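Local coordinates for protein oxalate--CoA ligase (Arabidopsis thaliana, PDB 5IE2) that belongs to the AMP-binding (ANL) enzyme superfamily, with a large N-terminal region and a small C-terminal domain, and is modelled here with bound ATP, at residues A[425-430]-A[501-506]; A[299-304]-A[330-335]. All blocks are in the same frame, centred on the assembly; numbering follows the deposited sequence.

Contact 1. Residues A[425-430]-A[501-506]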
loop_
_atom_site.group_PDB
_atom_site.type_symbol
_atom_site.label_atom_id
_atom_site.label_comp_id
_atom_site.label_asym_id
_atom_site.label_seq_id
_atom_site.Cartn_x
_atom_site.Cartn_y
_atom_site.Cartn_z
ATOM N N GLU A 425 -0.494 -19.922 6.170
ATOM C CA GLU A 425 -0.350 -20.691 7.415
ATOM C C GLU A 425 1.070 -21.283 7.525
ATOM O O GLU A 425 1.768 -21.242 8.597
ATOM C CB GLU A 425 -1.392 -21.822 7.492
ATOM C CG GLU A 425 -1.309 -22.617 8.790
ATOM C CD GLU A 425 -2.269 -23.829 8.890
ATOM O OE1 GLU A 425 -2.918 -24.211 7.890
ATOM O OE2 GLU A 425 -2.333 -24.417 9.998
ATOM N N VAL A 426 1.498 -21.878 6.413
ATOM C CA VAL A 426 2.816 -22.536 6.422
ATOM C C VAL A 426 3.941 -21.490 6.554
ATOM O O VAL A 426 4.881 -21.713 7.336
ATOM C CB VAL A 426 3.020 -23.413 5.165
ATOM C CG1 VAL A 426 4.414 -24.032 5.137
ATOM C CG2 VAL A 426 1.995 -24.508 5.110
ATOM N N ASP A 427 3.832 -20.340 5.858
ATOM C CA ASP A 427 4.825 -19.250 6.001
ATOM C C ASP A 427 5.012 -18.845 7.454
ATOM O O ASP A 427 6.147 -18.557 7.929
ATOM C CB ASP A 427 4.409 -17.946 5.278
ATOM C CG ASP A 427 4.454 -18.023 3.764
ATOM O OD1 ASP A 427 4.924 -19.028 3.217
ATOM O OD2 ASP A 427 4.025 -17.028 3.100
ATOM N N ALA A 428 3.862 -18.714 8.120
ATOM C CA ALA A 428 3.889 -18.290 9.515
ATOM C C ALA A 428 4.687 -19.315 10.334
ATOM O O ALA A 428 5.431 -18.953 11.243
ATOM C CB ALA A 428 2.470 -18.140 10.069
ATOM N N VAL A 429 4.520 -20.589 10.020
ATOM C CA VAL A 429 5.333 -21.580 10.769
ATOM C C VAL A 429 6.828 -21.461 10.429
ATOM O O VAL A 429 7.687 -21.525 11.318
ATOM C CB VAL A 429 4.824 -23.035 10.516
ATOM C CG1 VAL A 429 5.890 -24.097 10.920
ATOM C CG2 VAL A 429 3.457 -23.293 11.252
ATOM N N LEU A 430 7.159 -21.296 9.160
ATOM C CA LEU A 430 8.587 -21.224 8.766
ATOM C C LEU A 430 9.298 -20.117 9.493
ATOM O O LEU A 430 10.445 -20.270 9.936
ATOM C CB LEU A 430 8.716 -20.975 7.279
ATOM C CG LEU A 430 8.211 -22.160 6.466
ATOM C CD1 LEU A 430 8.173 -21.789 4.961
ATOM C CD2 LEU A 430 9.123 -23.356 6.773
ATOM N N ILE A 501 6.698 -10.520 -1.559
ATOM C CA ILE A 501 7.374 -11.614 -2.236
ATOM C C ILE A 501 6.297 -12.291 -3.057
ATOM O O ILE A 501 5.306 -12.701 -2.480
ATOM C CB ILE A 501 7.999 -12.596 -1.210
ATOM C CG1 ILE A 501 8.920 -11.854 -0.220
ATOM C CG2 ILE A 501 8.689 -13.776 -1.915
ATOM C CD1 ILE A 501 9.228 -12.674 1.074
ATOM N N GLN A 502 6.438 -12.429 -4.367
ATOM C CA GLN A 502 5.362 -13.104 -5.114
ATOM C C GLN A 502 5.629 -14.586 -5.320
ATOM O O GLN A 502 6.676 -14.953 -5.850
ATOM C CB GLN A 502 5.049 -12.424 -6.452
ATOM C CG GLN A 502 5.045 -10.899 -6.391
ATOM C CD GLN A 502 4.388 -10.263 -7.609
ATOM O OE1 GLN A 502 4.707 -10.608 -8.750
ATOM N NE2 GLN A 502 3.470 -9.333 -7.371
ATOM N N ARG A 503 4.688 -15.429 -4.885
ATOM C CA ARG A 503 4.958 -16.858 -4.792
ATOM C C ARG A 503 5.149 -17.476 -6.170
ATOM O O ARG A 503 5.985 -18.352 -6.322
ATOM C CB ARG A 503 3.819 -17.621 -4.103
ATOM C CG ARG A 503 3.145 -16.899 -2.986
ATOM C CD ARG A 503 2.108 -17.776 -2.327
ATOM N NE ARG A 503 2.770 -18.149 -1.114
ATOM C CZ ARG A 503 2.649 -17.554 0.062
ATOM N NH1 ARG A 503 1.742 -16.612 0.289
ATOM N NH2 ARG A 503 3.405 -18.012 1.044
ATOM N N ARG A 504 4.451 -16.985 -7.190
ATOM C CA ARG A 504 4.615 -17.578 -8.521
ATOM C C ARG A 504 6.028 -17.369 -9.074
ATOM O O ARG A 504 6.624 -18.269 -9.664
ATOM C CB ARG A 504 3.587 -16.997 -9.498
ATOM C CG ARG A 504 2.196 -17.582 -9.332
ATOM C CD ARG A 504 1.152 -16.892 -10.230
ATOM N NE ARG A 504 -0.043 -17.736 -10.399
ATOM C CZ ARG A 504 -1.176 -17.358 -10.995
ATOM N NH1 ARG A 504 -1.286 -16.151 -11.522
ATOM N NH2 ARG A 504 -2.196 -18.201 -11.088
ATOM N N ILE A 505 6.594 -16.205 -8.795
ATOM C CA ILE A 505 7.948 -15.909 -9.241
ATOM C C ILE A 505 8.964 -16.791 -8.525
ATOM O O ILE A 505 9.909 -17.300 -9.137
ATOM C CB ILE A 505 8.308 -14.445 -9.012
ATOM C CG1 ILE A 505 7.669 -13.597 -10.089
ATOM C CG2 ILE A 505 9.819 -14.243 -9.025
ATOM C CD1 ILE A 505 6.226 -13.340 -9.848
ATOM N N VAL A 506 8.770 -16.955 -7.219
ATOM C CA VAL A 506 9.631 -17.813 -6.420
ATOM C C VAL A 506 9.580 -19.232 -6.962
ATOM O O VAL A 506 10.618 -19.890 -7.148
ATOM C CB VAL A 506 9.221 -17.821 -4.924
ATOM C CG1 VAL A 506 10.034 -18.825 -4.148
ATOM C CG2 VAL A 506 9.351 -16.432 -4.308
#

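Contact 2. Residues A[299-304]-A[330-335]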
loop_
_atom_site.group_PDB
_atom_site.type_symbol
_atom_site.label_atom_id
_atom_site.label_comp_id
_atom_site.label_asym_id
_atom_site.label_seq_id
_atom_site.Cartn_x
_atom_site.Cartn_y
_atom_site.Cartn_z
ATOM N N ARG A 299 7.331 -10.109 17.826
ATOM C CA ARG A 299 8.659 -9.474 17.845
ATOM C C ARG A 299 8.572 -7.956 17.809
ATOM O O ARG A 299 9.357 -7.281 18.472
ATOM C CB ARG A 299 9.520 -9.959 16.683
ATOM C CG ARG A 299 9.967 -11.402 16.861
ATOM C CD ARG A 299 10.706 -11.936 15.646
ATOM N NE ARG A 299 10.927 -13.408 15.796
ATOM C CZ ARG A 299 11.306 -14.209 14.807
ATOM N NH1 ARG A 299 11.585 -13.686 13.625
ATOM N NH2 ARG A 299 11.390 -15.527 14.996
ATOM N N LEU A 300 7.622 -7.410 17.028
ATOM C CA LEU A 300 7.478 -5.972 16.974
ATOM C C LEU A 300 6.978 -5.390 18.296
ATOM O O LEU A 300 7.465 -4.322 18.711
ATOM C CB LEU A 300 6.506 -5.578 15.827
ATOM C CG LEU A 300 6.973 -5.665 14.376
ATOM C CD1 LEU A 300 5.741 -5.574 13.387
ATOM C CD2 LEU A 300 7.993 -4.527 14.045
ATOM N N GLU A 301 5.971 -6.026 18.919
ATOM C CA GLU A 301 5.444 -5.493 20.184
ATOM C C GLU A 301 6.565 -5.581 21.240
ATOM O O GLU A 301 6.704 -4.673 22.057
ATOM C CB GLU A 301 4.194 -6.245 20.663
ATOM C CG GLU A 301 3.046 -6.025 19.678
ATOM C CD GLU A 301 1.697 -6.471 20.192
ATOM O OE1 GLU A 301 1.656 -7.343 21.108
ATOM O OE2 GLU A 301 0.684 -5.963 19.632
ATOM N N GLU A 302 7.378 -6.645 21.199
ATOM C CA GLU A 302 8.451 -6.762 22.203
ATOM C C GLU A 302 9.567 -5.746 21.986
ATOM O O GLU A 302 10.132 -5.190 22.943
ATOM C CB GLU A 302 9.050 -8.165 22.175
ATOM C CG GLU A 302 10.124 -8.372 23.242
ATOM C CD GLU A 302 9.529 -8.280 24.643
ATOM O OE1 GLU A 302 8.589 -9.058 24.933
ATOM O OE2 GLU A 302 9.973 -7.411 25.437
ATOM N N ALA A 303 9.915 -5.520 20.728
ATOM C CA ALA A 303 11.017 -4.617 20.398
ATOM C C ALA A 303 10.640 -3.180 20.693
ATOM O O ALA A 303 11.454 -2.443 21.255
ATOM C CB ALA A 303 11.400 -4.747 18.946
ATOM N N PHE A 304 9.432 -2.747 20.286
ATOM C CA PHE A 304 9.125 -1.305 20.321
ATOM C C PHE A 304 8.014 -0.865 21.258
ATOM O O PHE A 304 7.752 0.335 21.385
ATOM C CB PHE A 304 8.805 -0.839 18.891
ATOM C CG PHE A 304 9.871 -1.233 17.911
ATOM C CD1 PHE A 304 11.232 -0.927 18.166
ATOM C CD2 PHE A 304 9.561 -1.988 16.793
ATOM C CE1 PHE A 304 12.224 -1.302 17.276
ATOM C CE2 PHE A 304 10.523 -2.366 15.875
ATOM C CZ PHE A 304 11.898 -2.055 16.122
ATOM N N GLY A 330 -11.015 -2.523 21.207
ATOM C CA GLY A 330 -11.159 -3.975 21.108
ATOM C C GLY A 330 -9.821 -4.681 20.991
ATOM O O GLY A 330 -8.790 -4.019 20.827
ATOM N N PRO A 331 -9.810 -6.008 21.087
ATOM C CA PRO A 331 -8.514 -6.712 20.976
ATOM C C PRO A 331 -7.969 -6.706 19.551
ATOM O O PRO A 331 -8.746 -6.468 18.617
ATOM C CB PRO A 331 -8.838 -8.145 21.405
ATOM C CG PRO A 331 -10.349 -8.285 21.118
ATOM C CD PRO A 331 -10.942 -6.928 21.343
ATOM N N HIS A 332 -6.668 -6.931 19.387
ATOM C CA HIS A 332 -6.165 -7.220 18.067
ATOM C C HIS A 332 -5.709 -8.674 18.081
ATOM O O HIS A 332 -5.093 -9.128 19.051
ATOM C CB HIS A 332 -5.064 -6.246 17.659
ATOM C CG HIS A 332 -3.930 -6.133 18.633
ATOM N ND1 HIS A 332 -4.014 -5.382 19.785
ATOM C CD2 HIS A 332 -2.662 -6.609 18.585
ATOM C CE1 HIS A 332 -2.852 -5.412 20.418
ATOM N NE2 HIS A 332 -2.009 -6.144 19.705
ATOM N N LYS A 333 -6.061 -9.408 17.034
ATOM C CA LYS A 333 -5.904 -10.862 16.998
ATOM C C LYS A 333 -4.800 -11.257 16.040
ATOM O O LYS A 333 -4.902 -10.989 14.840
ATOM C CB LYS A 333 -7.220 -11.552 16.548
ATOM C CG LYS A 333 -8.405 -11.370 17.474
ATOM C CD LYS A 333 -9.535 -12.267 17.096
ATOM C CE LYS A 333 -10.789 -11.991 17.964
ATOM N NZ LYS A 333 -11.766 -13.133 17.745
ATOM N N PRO A 334 -3.755 -11.915 16.560
ATOM C CA PRO A 334 -2.712 -12.423 15.677
ATOM C C PRO A 334 -3.328 -13.375 14.666
ATOM O O PRO A 334 -4.229 -14.126 15.017
ATOM C CB PRO A 334 -1.736 -13.135 16.645
ATOM C CG PRO A 334 -2.023 -12.497 18.001
ATOM C CD PRO A 334 -3.519 -12.261 17.979
ATOM N N GLY A 335 -2.906 -13.311 13.402
ATOM C CA GLY A 335 -3.456 -14.207 12.400
ATOM C C GLY A 335 -4.721 -13.630 11.736
ATOM O O GLY A 335 -5.240 -14.207 10.773
#

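Contact 1. Residues A[425-430]-A[501-506]
D427 and R503 form a surface salt bridge between two short helices, 423-430 and 503-510, in the C-terminal part of this ANL-superfamily enzyme. The backbones stay well apart, 11.1 Å between D427 CA and R503 CA, and the two side chains span that distance from opposite directions, the carboxylate coming up to the edge of the guanidinium rather than lying alongside the arginine chain. Their flat ends are turned nearly the same way: the carboxylate and guanidinium planes differ by 25°, and the aspartate stays close to the guanidinium plane. NH2 does the touching. It donates to D427 OD2, although the modelled NH2 to OD2 separation of 2.4 Å is too short to be taken literally, and the exact geometry of the bond is doubtful with it. NH1 stands back, 3.6 Å from D427 OD2, so the pair is not a two-armed bridge with one oxygen for each terminal nitrogen.

The arginine chain does not run straight to its target; it bends at chi3 (104°), a turn about CG-CD that brings the guanidinium edge to the carboxylate. A short aspartate suits the other side, because its helix already directs CB at the arginine, and the long arginine supplies most of the reach. Strand 436-446 steadies both partners through one residue, A441: its backbone N donates to D427 OD1, and its O accepts from R503 NE. Each charged group is thus held by a peptide as well as by its opposite charge, which restricts its rotation. R503 opens its helix directly after the N-cap residue Q502, and its side chain lies about 8 Å from the bound ATP. R503 NH2 lies 2.8 Å from D427 OD1 as well, the oxygen that accepts from A441 N.

Contact 2. Residues A[299-304]-A[330-335]
H332, in a loop, reaches E301 on a helix, making a His-carboxylate hydrogen bond beside the mixed sheet that contains strands 284-287 and 308-314. Helix 294-304, which carries E301, is the crossover of the beta-alpha-beta unit joining those two parallel neighbours; H332 sits in the loop between strands 319-323 and 339-340. The histidine's CB leaves the loop toward the helix, and its first torsion sets CG between the backbone N and the carbonyl carbon, carrying the ring forward. The side chain also touches P307, N324 and L309, so a flat, partly apolar ring suits this place while still ending in a polar nitrogen.

Beyond CG, the ring's far edge faces the glutamate. CD2 comes to 3.6 Å from E301 OE2 and CE1 to 3.7 Å from the same oxygen, a near balance that leaves NE2 foremost. NE2 itself donates to E301 OE2 at 2.7 Å, with an N-H...O angle of 147°. The acceptor is tilted 21° out of the imidazole plane, which fits the modest bend in the bond. The two flat groups are set steeply to each other, their planes 75° apart; the carboxylate stands at the edge of the ring, so the two do not stack.

Glutamate has the length needed here: beyond CG its chain is extended, bringing the carboxylate well out from the helix. OE2 serves two donors, for it also accepts from the backbone N of V308 at the start of the next strand. Toward H332 it uses its syn lone pair, on the side of OE1.

Both contacts lie at the surface, about 20 Å from the centre of the chain, and each rests on a single pair of side chains bridging well-separated backbones. Contact 1 joins two helices of the C-terminal region; contact 2 ties a helix to a loop within the AMP-binding enzyme region. Contact 1 pairs opposite charges edge-on with nearly matching planes, whereas contact 2 is a histidine-carboxylate bond between steeply turned planes. In each case a strand backbone also engages the carboxylate, strand 436-446 in contact 1 and 308-314 in contact 2. Their centres are 21 Å apart and they do not touch.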